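Local structure of amidase, hydantoinase/carbamoylase family (Burkholderia ambifaria, 5TP4) at the interface of chains A and B. The protein is a zinc-dependent amidase of the hydantoinase/carbamoylase family that probably hydrolyses N-carbamoyl-L-amino acids to the free amino acids. Sequence-based numbering; all coordinates share one arbitrary frame. Chains: chain A/B, Amidase, hydantoinase/carbamoylase family.

Contact 1: the interface of chains A and B. Residues chain A 235, 243, 282, 284-285; chain B 270-271, 294, 296.
At the short strand 269-271 of chain B, the side chain of B:Thr271 docks among loop residues A:Ala235, A:Arg243 and A:Ile285 of the other subunit. A:Arg243 reaches across with an extended chain and gives one terminal N-H, on NH1, to the hydroxyl OG1 of B:Thr271 (2.8 Å, 157° at the hydrogen); the hydroxyl sits somewhat tilted from the guanidinium plane. The other terminal nitrogen, NH2, turns back to its own subunit and bonds the carbonyl O of A:Ala235 at 2.9 Å, coming from above the carbonyl plane. Held through both terminal nitrogens, the guanidinium also has CD1 of A:Ile285 over one face, toward the rim.

The two branches of B:Thr271 divide the work. With chi1 at -48°, OG1 lies beside the backbone N and faces A:Arg243, while the methyl CG2, anti to that N, packs against CA of A:Ile285 at 3.6 Å, the two side chains meeting at about a right angle. The methyl CB of A:Ala235 packs between B:Thr271 (CB, 3.7 Å) and the carboxylate carbon of B:Asp294. NE and NH2 of B:Arg296 take OD1 and OD2 of B:Asp294 side-on, fixing the carboxylate there.

Water 1 links OG1 of B:Thr271 (2.6 Å) to the carbonyl O of A:Ala235 and to O and OD1 of B:Asp294. Further waters extend the contact. Water 3 joins NH1 of A:Arg243 to the carbonyl O of B:Ala270, to which the arginine makes no direct bond. Water 2 lies 2.7 Å from O of A:Arg282 and 3.0 Å from O of B:Thr271. CB of B:Asp294 rests 3.5 Å from that same O of A:Arg282.

In the fold, loop segments of chain A, among them the one just after the 3-10 helix 240-242, lie against strands 269-271 and 288-297 of chain B, at the end of the paired dimerisation (lid) domains nearer the catalytic domain of chain B.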
# COMPACT_ATOMS: atom_id res chain seq x y z
N ALA A 235 14.24 5.32 9.50
CA ALA A 235 14.56 3.90 9.59
C ALA A 235 15.97 3.63 10.09
O ALA A 235 16.26 2.50 10.51
CB ALA A 235 14.39 3.22 8.22
N ARG A 243 10.43 2.61 18.64
CA ARG A 243 9.55 2.68 17.49
C ARG A 243 8.10 2.41 17.85
O ARG A 243 7.79 1.67 18.79
CB ARG A 243 9.97 1.65 16.43
CG ARG A 243 11.37 1.91 15.92
CD ARG A 243 11.76 0.92 14.89
NE ARG A 243 13.07 1.33 14.37
CZ ARG A 243 13.49 1.09 13.14
NH1 ARG A 243 12.71 0.42 12.30
NH2 ARG A 243 14.69 1.52 12.76
N ARG A 282 10.92 4.35 1.72
CA ARG A 282 11.62 3.12 2.09
C ARG A 282 12.39 3.25 3.40
O ARG A 282 12.55 2.26 4.12
CB ARG A 282 12.61 2.72 0.99
CG ARG A 282 11.97 2.35 -0.32
CD ARG A 282 13.07 2.23 -1.37
NE ARG A 282 12.59 1.66 -2.62
CZ ARG A 282 12.67 0.36 -2.91
NH1 ARG A 282 13.19 -0.49 -2.03
NH2 ARG A 282 12.21 -0.08 -4.07
N THR A 284 11.59 5.25 6.01
CA THR A 284 10.75 5.86 7.03
C THR A 284 9.85 4.79 7.61
O THR A 284 9.21 4.05 6.86
CB THR A 284 9.92 7.01 6.44
OG1 THR A 284 10.80 7.95 5.82
CG2 THR A 284 9.13 7.74 7.53
N ILE A 285 9.81 4.70 8.94
CA ILE A 285 8.91 3.78 9.62
C ILE A 285 7.46 4.15 9.29
O ILE A 285 7.11 5.33 9.26
CB ILE A 285 9.17 3.85 11.13
CG1 ILE A 285 10.59 3.36 11.45
CG2 ILE A 285 8.07 3.11 11.92
CD1 ILE A 285 11.10 3.84 12.81
N ALA B 270 15.37 -3.04 11.20
CA ALA B 270 14.69 -3.31 9.94
C ALA B 270 13.36 -2.58 9.91
O ALA B 270 12.68 -2.46 10.93
CB ALA B 270 14.45 -4.80 9.69
N THR B 271 13.00 -2.14 8.72
CA THR B 271 11.85 -1.27 8.51
C THR B 271 11.18 -1.67 7.21
O THR B 271 11.84 -1.68 6.17
CB THR B 271 12.29 0.19 8.42
OG1 THR B 271 13.18 0.52 9.49
CG2 THR B 271 11.06 1.11 8.45
N ASP B 294 14.09 -2.12 4.59
CA ASP B 294 15.32 -1.40 4.90
C ASP B 294 15.97 -2.14 6.06
O ASP B 294 15.38 -2.24 7.14
CB ASP B 294 14.98 0.06 5.24
CG ASP B 294 16.19 0.89 5.69
OD1 ASP B 294 16.80 0.57 6.72
OD2 ASP B 294 16.46 1.93 5.03
N ARG B 296 19.50 -2.60 8.51
CA ARG B 296 20.70 -1.91 8.97
C ARG B 296 21.45 -2.75 9.99
O ARG B 296 20.85 -3.51 10.75
CB ARG B 296 20.39 -0.58 9.62
CG ARG B 296 19.35 0.19 8.88
CD ARG B 296 19.86 1.50 8.44
NE ARG B 296 18.99 2.12 7.44
CZ ARG B 296 19.13 3.37 7.03
NH1 ARG B 296 20.10 4.14 7.56
NH2 ARG B 296 18.32 3.84 6.09
O HOH W 1 15.73 -0.02 9.17
O HOH W 2 11.55 -0.17 3.58
O HOH W 3 10.47 -1.33 12.70

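Contact 2: the interface of chains A and B. Residues chain A 271, 294, 296; chain B 234-235, 243, 282-283.
The hydroxyl OG1 of A:Thr271 is gripped from two sources, NH1 of B:Arg243 at 2.8 Å and water 4 at 2.6 Å. Here the hydroxyl lies at the edge of the guanidinium, nearly in its plane. Since it accepts the arginine N-H, OG1 can offer its own hydrogen to the water.

Water 4 is the polar hub of the site. Besides OG1 it meets the backbone O and the carboxylate OD1 of A:Asp294, and across the interface the carbonyl O of B:Ala235 at 2.9 Å. These last three oxygens are all acceptors, so the water's two hydrogens are probably shared among them. The carbonyl of B:Ala235 takes a second bond from NH2 of B:Arg243, closing a ring of bonds between the subunits.

The carboxylate of A:Asp294 is held in the guanidinium plane of A:Arg296, whose NE and NH2 meet the syn lone pairs of OD1 and OD2, side-on; the NE bond is nearly straight, at 170°. A bend at chi2 (-130°) folds the arginine back along its strand to make this pair. The resulting near-planar unit faces chain B: the B:Ala235 carbonyl carbon lies above the guanidinium toward its rim, and CB of B:Asn283 touches both OD2 of A:Asp294 (3.7 Å) and NH2 of A:Arg296 (3.8 Å). The B:Asn283 amide is turned only 23° from the guanidinium plane. By contrast, the B:His234 ring stands steeply to that plane, its CE1 being 4.1 Å from NH2 of A:Arg296; one face of the ring has the backbone O of B:Asn283 over its centre.

The site joins strands 269-271 and 288-297 of chain A to loops of chain B. In dimeric relatives such as beta-alanine synthase, a lid-domain histidine and asparagine reach the partner's active site, where an arginine binds the substrate carboxylate. B:His234, B:Asn283 and A:Arg296 probably play these parts, building a composite active site from both subunits.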
# COMPACT_ATOMS: atom_id res chain seq x y z
N THR A 271 -10.93 -11.73 4.74
CA THR A 271 -10.02 -11.37 3.66
C THR A 271 -9.58 -9.93 3.85
O THR A 271 -10.42 -9.05 4.04
CB THR A 271 -10.73 -11.50 2.31
OG1 THR A 271 -11.41 -12.76 2.23
CG2 THR A 271 -9.73 -11.42 1.20
N ASP A 294 -12.86 -7.91 4.80
CA ASP A 294 -14.11 -8.50 4.35
C ASP A 294 -14.37 -9.69 5.27
O ASP A 294 -13.57 -10.63 5.29
CB ASP A 294 -13.98 -8.91 2.88
CG ASP A 294 -15.20 -9.64 2.32
OD1 ASP A 294 -15.54 -10.68 2.89
OD2 ASP A 294 -15.80 -9.16 1.31
N ARG A 296 -17.16 -12.69 6.57
CA ARG A 296 -18.34 -13.44 6.16
C ARG A 296 -18.66 -14.54 7.16
O ARG A 296 -17.76 -15.10 7.78
CB ARG A 296 -18.16 -14.10 4.80
CG ARG A 296 -17.50 -13.18 3.81
CD ARG A 296 -18.23 -13.10 2.53
NE ARG A 296 -17.71 -12.02 1.69
CZ ARG A 296 -18.24 -11.69 0.51
NH1 ARG A 296 -19.29 -12.36 0.05
NH2 ARG A 296 -17.74 -10.67 -0.18
N HIS B 234 -12.15 -15.01 -5.15
CA HIS B 234 -13.21 -14.22 -4.53
C HIS B 234 -13.29 -14.45 -3.01
O HIS B 234 -13.25 -15.59 -2.53
CB HIS B 234 -14.54 -14.57 -5.20
CG HIS B 234 -15.66 -13.64 -4.87
ND1 HIS B 234 -16.39 -13.74 -3.71
CD2 HIS B 234 -16.23 -12.64 -5.59
CE1 HIS B 234 -17.33 -12.82 -3.70
NE2 HIS B 234 -17.26 -12.14 -4.83
N ALA B 235 -13.43 -13.34 -2.27
CA ALA B 235 -13.43 -13.35 -0.80
C ALA B 235 -14.61 -14.08 -0.19
O ALA B 235 -14.55 -14.45 0.99
CB ALA B 235 -13.44 -11.91 -0.25
N ARG B 243 -7.38 -21.33 -0.07
CA ARG B 243 -6.79 -20.03 -0.33
C ARG B 243 -5.28 -20.07 -0.37
O ARG B 243 -4.63 -20.86 0.32
CB ARG B 243 -7.24 -19.04 0.74
CG ARG B 243 -8.73 -18.87 0.75
CD ARG B 243 -9.13 -17.80 1.71
NE ARG B 243 -10.58 -17.56 1.54
CZ ARG B 243 -11.19 -16.42 1.81
NH1 ARG B 243 -10.49 -15.39 2.27
NH2 ARG B 243 -12.50 -16.33 1.59
N ARG B 282 -11.73 -4.98 -2.33
CA ARG B 282 -12.10 -5.40 -0.98
C ARG B 282 -12.56 -6.85 -0.92
O ARG B 282 -12.38 -7.52 0.11
CB ARG B 282 -13.22 -4.52 -0.44
CG ARG B 282 -12.84 -3.09 -0.22
CD ARG B 282 -14.10 -2.30 0.10
NE ARG B 282 -13.78 -0.95 0.52
CZ ARG B 282 -13.57 -0.59 1.78
NH1 ARG B 282 -13.66 -1.50 2.75
NH2 ARG B 282 -13.27 0.67 2.07
N ASN B 283 -13.20 -7.36 -1.98
CA ASN B 283 -13.74 -8.71 -1.93
C ASN B 283 -12.93 -9.68 -2.78
O ASN B 283 -13.46 -10.69 -3.26
CB ASN B 283 -15.21 -8.72 -2.33
CG ASN B 283 -15.45 -8.19 -3.72
OD1 ASN B 283 -14.56 -7.60 -4.35
ND2 ASN B 283 -16.68 -8.41 -4.22
O HOH W 4 -13.80 -12.99 3.34
O HOH W 5 -10.99 -6.65 2.31

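Contact 1 and contact 2 are symmetry twins, their C-alpha centres about 30 Å apart at opposite ends of one two-fold interface. Each pairs strands 269-271 and 288-297 of one chain with the loops around Ala235, Arg243 and Arg282 of the other, so every subunit offers strands at one end and loops at the other. Contact 1 extends to Ile285, contact 2 to His234 and Asn283, showing two portions of the same arrangement. Such reciprocal pairing suits the dimer found in many M20 relatives that have such a lid domain, with the catalytic domains on the outer flanks, although the crystal alone does not prove the dimer in solution.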